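Local coordinates for Alr3699 protein (Nostoc sp., PDB 4XSP), which is a glycosyltransferase-family protein of the GT-B clan, built of two Rossmann-like domains, with UDP bound, at residues Q234-L239 with E264-F269. Residues are numbered along the deposited sequence; the frame is centred on the assembly and turned at random.
Sequences QVTAIL and ENRVKF
Arg266 donates to Val235 O with its side chain, not its backbone N: NE (2.9 Å) and NH2 (3.0 Å) both hydrogen-bond to that oxygen. A bend at chi3 (68°) turns the guanidinium side-on, so that the carbonyl oxygen of buried Val235 is gripped twice, by two somewhat bent bonds, 16° out of the guanidinium plane and with NE almost in line with C=O. The aliphatic part of Arg266 passes Thr236, whose CG2 touches CG. Beyond this the backbones pair in parallel register. Ala237 N donates to Arg266 O (2.9 Å) from above the carbonyl plane, Ala237 O accepts from Lys268 N (2.9 Å), and Leu239 N meets Lys268 O at 2.7 Å, nearly straight at 174°. On the other edge, backbone bonds join Thr236 to Phe207 and Val209, and Ile238 to Val209 and His211. Leu239 CD1 sits over one face of the Phe269 ring, 3.8 Å from its centroid; Leu239 CG meets Val267 CG1. Leu228 and Ile258 cover this side; Lys268 lies on the other, beside Ile238, NZ weakly hydrogen-bonded to Leu201 O. Strand 235-240, helix 248-261 and edge strand 267-271 thus form a beta-alpha-beta crossover in one Rossmann-like half of a GT-B fold, the Leu239 side chain about 9 Å from UDP.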
ATOM      1  N   GLN B 234     -22.660 -36.703  39.693  1.00 46.88           N
ATOM      2  CA  GLN B 234     -22.707 -35.365  40.312  1.00 48.02           C
ATOM      3  C   GLN B 234     -21.927 -34.291  39.517  1.00 43.33           C
ATOM      4  O   GLN B 234     -21.937 -33.129  39.897  1.00 42.49           O
ATOM      5  CB  GLN B 234     -22.264 -35.385  41.783  1.00 48.35           C
ATOM      6  CG  GLN B 234     -20.769 -35.437  42.052  1.00 49.50           C
ATOM      7  CD  GLN B 234     -20.232 -36.842  41.984  1.00 56.06           C
ATOM      8  OE1 GLN B 234     -20.909 -37.748  41.500  1.00 61.93           O
ATOM      9  NE2 GLN B 234     -19.002 -37.036  42.462  1.00 60.42           N
ATOM     10  N   VAL B 235     -21.267 -34.699  38.431  1.00 40.00           N
ATOM     11  CA  VAL B 235     -20.479 -33.798  37.627  1.00 39.39           C
ATOM     12  C   VAL B 235     -21.412 -33.138  36.621  1.00 40.33           C
ATOM     13  O   VAL B 235     -22.198 -33.806  35.914  1.00 35.21           O
ATOM     14  CB  VAL B 235     -19.318 -34.533  36.916  1.00 39.52           C
ATOM     15  CG1 VAL B 235     -18.473 -33.561  36.122  1.00 40.20           C
ATOM     16  CG2 VAL B 235     -18.444 -35.275  37.925  1.00 39.13           C
ATOM     17  N   THR B 236     -21.351 -31.816  36.592  1.00 37.56           N
ATOM     18  CA  THR B 236     -22.081 -31.021  35.626  1.00 36.66           C
ATOM     19  C   THR B 236     -21.146 -30.016  35.007  1.00 37.72           C
ATOM     20  O   THR B 236     -20.050 -29.740  35.531  1.00 36.27           O
ATOM     21  CB  THR B 236     -23.245 -30.259  36.269  1.00 39.88           C
ATOM     22  OG1 THR B 236     -22.741 -29.331  37.243  1.00 44.55           O
ATOM     23  CG2 THR B 236     -24.231 -31.210  36.905  1.00 40.42           C
ATOM     24  N   ALA B 237     -21.598 -29.457  33.898  1.00 36.17           N
ATOM     25  CA  ALA B 237     -20.798 -28.572  33.082  1.00 38.59           C
ATOM     26  C   ALA B 237     -21.557 -27.304  32.762  1.00 41.15           C
ATOM     27  O   ALA B 237     -22.768 -27.313  32.581  1.00 42.98           O
ATOM     28  CB  ALA B 237     -20.364 -29.246  31.799  1.00 35.58           C
ATOM     29  N   ILE B 238     -20.821 -26.205  32.714  1.00 38.98           N
ATOM     30  CA  ILE B 238     -21.362 -24.949  32.298  1.00 37.43           C
ATOM     31  C   ILE B 238     -20.527 -24.483  31.135  1.00 40.67           C
ATOM     32  O   ILE B 238     -19.288 -24.455  31.231  1.00 40.75           O
ATOM     33  CB  ILE B 238     -21.345 -23.954  33.448  1.00 39.61           C
ATOM     34  CG1 ILE B 238     -22.176 -24.548  34.584  1.00 41.62           C
ATOM     35  CG2 ILE B 238     -21.952 -22.637  32.995  1.00 40.26           C
ATOM     36  CD1 ILE B 238     -22.172 -23.734  35.845  1.00 46.95           C
ATOM     37  N   LEU B 239     -21.213 -24.181  30.024  1.00 38.39           N
ATOM     38  CA  LEU B 239     -20.587 -23.666  28.815  1.00 40.01           C
ATOM     39  C   LEU B 239     -20.915 -22.213  28.796  1.00 40.37           C
ATOM     40  O   LEU B 239     -22.091 -21.830  28.682  1.00 39.60           O
ATOM     41  CB  LEU B 239     -21.131 -24.328  27.549  1.00 40.20           C
ATOM     42  CG  LEU B 239     -21.026 -25.853  27.577  1.00 45.72           C
ATOM     43  CD1 LEU B 239     -21.372 -26.461  26.217  1.00 45.03           C
ATOM     44  CD2 LEU B 239     -19.643 -26.297  28.037  1.00 45.76           C
ATOM     45  N   GLU B 264     -28.510 -33.741  29.077  1.00 52.17           N
ATOM     46  CA  GLU B 264     -29.251 -32.477  28.920  1.00 55.57           C
ATOM     47  C   GLU B 264     -29.439 -31.671  30.209  1.00 50.36           C
ATOM     48  O   GLU B 264     -29.519 -30.439  30.164  1.00 42.71           O
ATOM     49  CB  GLU B 264     -30.619 -32.695  28.232  1.00 63.16           C
ATOM     50  CG  GLU B 264     -31.570 -33.682  28.915  1.00 66.98           C
ATOM     51  CD  GLU B 264     -31.282 -35.142  28.578  1.00 65.74           C
ATOM     52  OE1 GLU B 264     -30.721 -35.410  27.495  1.00 63.96           O
ATOM     53  OE2 GLU B 264     -31.607 -36.013  29.414  1.00 63.67           O
ATOM     54  N   ASN B 265     -29.505 -32.356  31.343  1.00 48.44           N
ATOM     55  CA  ASN B 265     -29.702 -31.685  32.614  1.00 47.72           C
ATOM     56  C   ASN B 265     -28.414 -31.466  33.402  1.00 48.04           C
ATOM     57  O   ASN B 265     -28.440 -30.885  34.478  1.00 48.14           O
ATOM     58  CB  ASN B 265     -30.719 -32.446  33.435  1.00 47.03           C
ATOM     59  CG  ASN B 265     -32.074 -32.460  32.766  1.00 51.86           C
ATOM     60  OD1 ASN B 265     -32.583 -33.512  32.360  1.00 53.49           O
ATOM     61  ND2 ASN B 265     -32.660 -31.294  32.633  1.00 46.76           N
ATOM     62  N   ARG B 266     -27.304 -31.894  32.821  1.00 46.95           N
ATOM     63  CA  ARG B 266     -25.985 -31.782  33.418  1.00 48.54           C
ATOM     64  C   ARG B 266     -25.032 -30.877  32.612  1.00 50.34           C
ATOM     65  O   ARG B 266     -23.814 -30.943  32.797  1.00 45.64           O
ATOM     66  CB  ARG B 266     -25.413 -33.198  33.526  1.00 46.81           C
ATOM     67  CG  ARG B 266     -26.115 -34.006  34.609  1.00 46.86           C
ATOM     68  CD  ARG B 266     -25.674 -35.447  34.521  1.00 49.48           C
ATOM     69  NE  ARG B 266     -24.278 -35.604  34.887  1.00 46.47           N
ATOM     70  CZ  ARG B 266     -23.472 -36.571  34.458  1.00 49.33           C
ATOM     71  NH1 ARG B 266     -23.912 -37.484  33.602  1.00 52.33           N
ATOM     72  NH2 ARG B 266     -22.205 -36.617  34.877  1.00 48.24           N
ATOM     73  N   VAL B 267     -25.595 -30.090  31.683  1.00 48.90           N
ATOM     74  CA  VAL B 267     -24.841 -29.119  30.866  1.00 46.19           C
ATOM     75  C   VAL B 267     -25.708 -27.866  30.715  1.00 48.58           C
ATOM     76  O   VAL B 267     -26.875 -27.965  30.311  1.00 52.73           O
ATOM     77  CB  VAL B 267     -24.458 -29.651  29.465  1.00 41.83           C
ATOM     78  CG1 VAL B 267     -23.583 -28.664  28.714  1.00 39.92           C
ATOM     79  CG2 VAL B 267     -23.708 -30.967  29.548  1.00 40.48           C
ATOM     80  N   LYS B 268     -25.155 -26.711  31.082  1.00 41.82           N
ATOM     81  CA  LYS B 268     -25.822 -25.407  30.902  1.00 44.86           C
ATOM     82  C   LYS B 268     -25.115 -24.561  29.868  1.00 41.45           C
ATOM     83  O   LYS B 268     -23.916 -24.400  29.944  1.00 43.15           O
ATOM     84  CB  LYS B 268     -25.786 -24.580  32.187  1.00 44.48           C
ATOM     85  CG  LYS B 268     -26.778 -25.030  33.206  1.00 49.13           C
ATOM     86  CD  LYS B 268     -26.459 -24.403  34.546  1.00 49.12           C
ATOM     87  CE  LYS B 268     -27.107 -25.210  35.640  1.00 50.74           C
ATOM     88  NZ  LYS B 268     -28.560 -24.964  35.633  1.00 51.62           N
ATOM     89  N   PHE B 269     -25.868 -23.972  28.950  1.00 42.30           N
ATOM     90  CA  PHE B 269     -25.331 -23.026  27.986  1.00 39.15           C
ATOM     91  C   PHE B 269     -25.764 -21.690  28.497  1.00 38.88           C
ATOM     92  O   PHE B 269     -26.920 -21.292  28.320  1.00 42.81           O
ATOM     93  CB  PHE B 269     -25.929 -23.254  26.593  1.00 43.10           C
ATOM     94  CG  PHE B 269     -25.448 -24.513  25.927  1.00 43.89           C
ATOM     95  CD1 PHE B 269     -25.901 -25.756  26.351  1.00 44.01           C
ATOM     96  CD2 PHE B 269     -24.528 -24.454  24.892  1.00 44.76           C
ATOM     97  CE1 PHE B 269     -25.455 -26.915  25.746  1.00 42.31           C
ATOM     98  CE2 PHE B 269     -24.082 -25.617  24.275  1.00 48.98           C
ATOM     99  CZ  PHE B 269     -24.536 -26.846  24.712  1.00 45.51           C
TER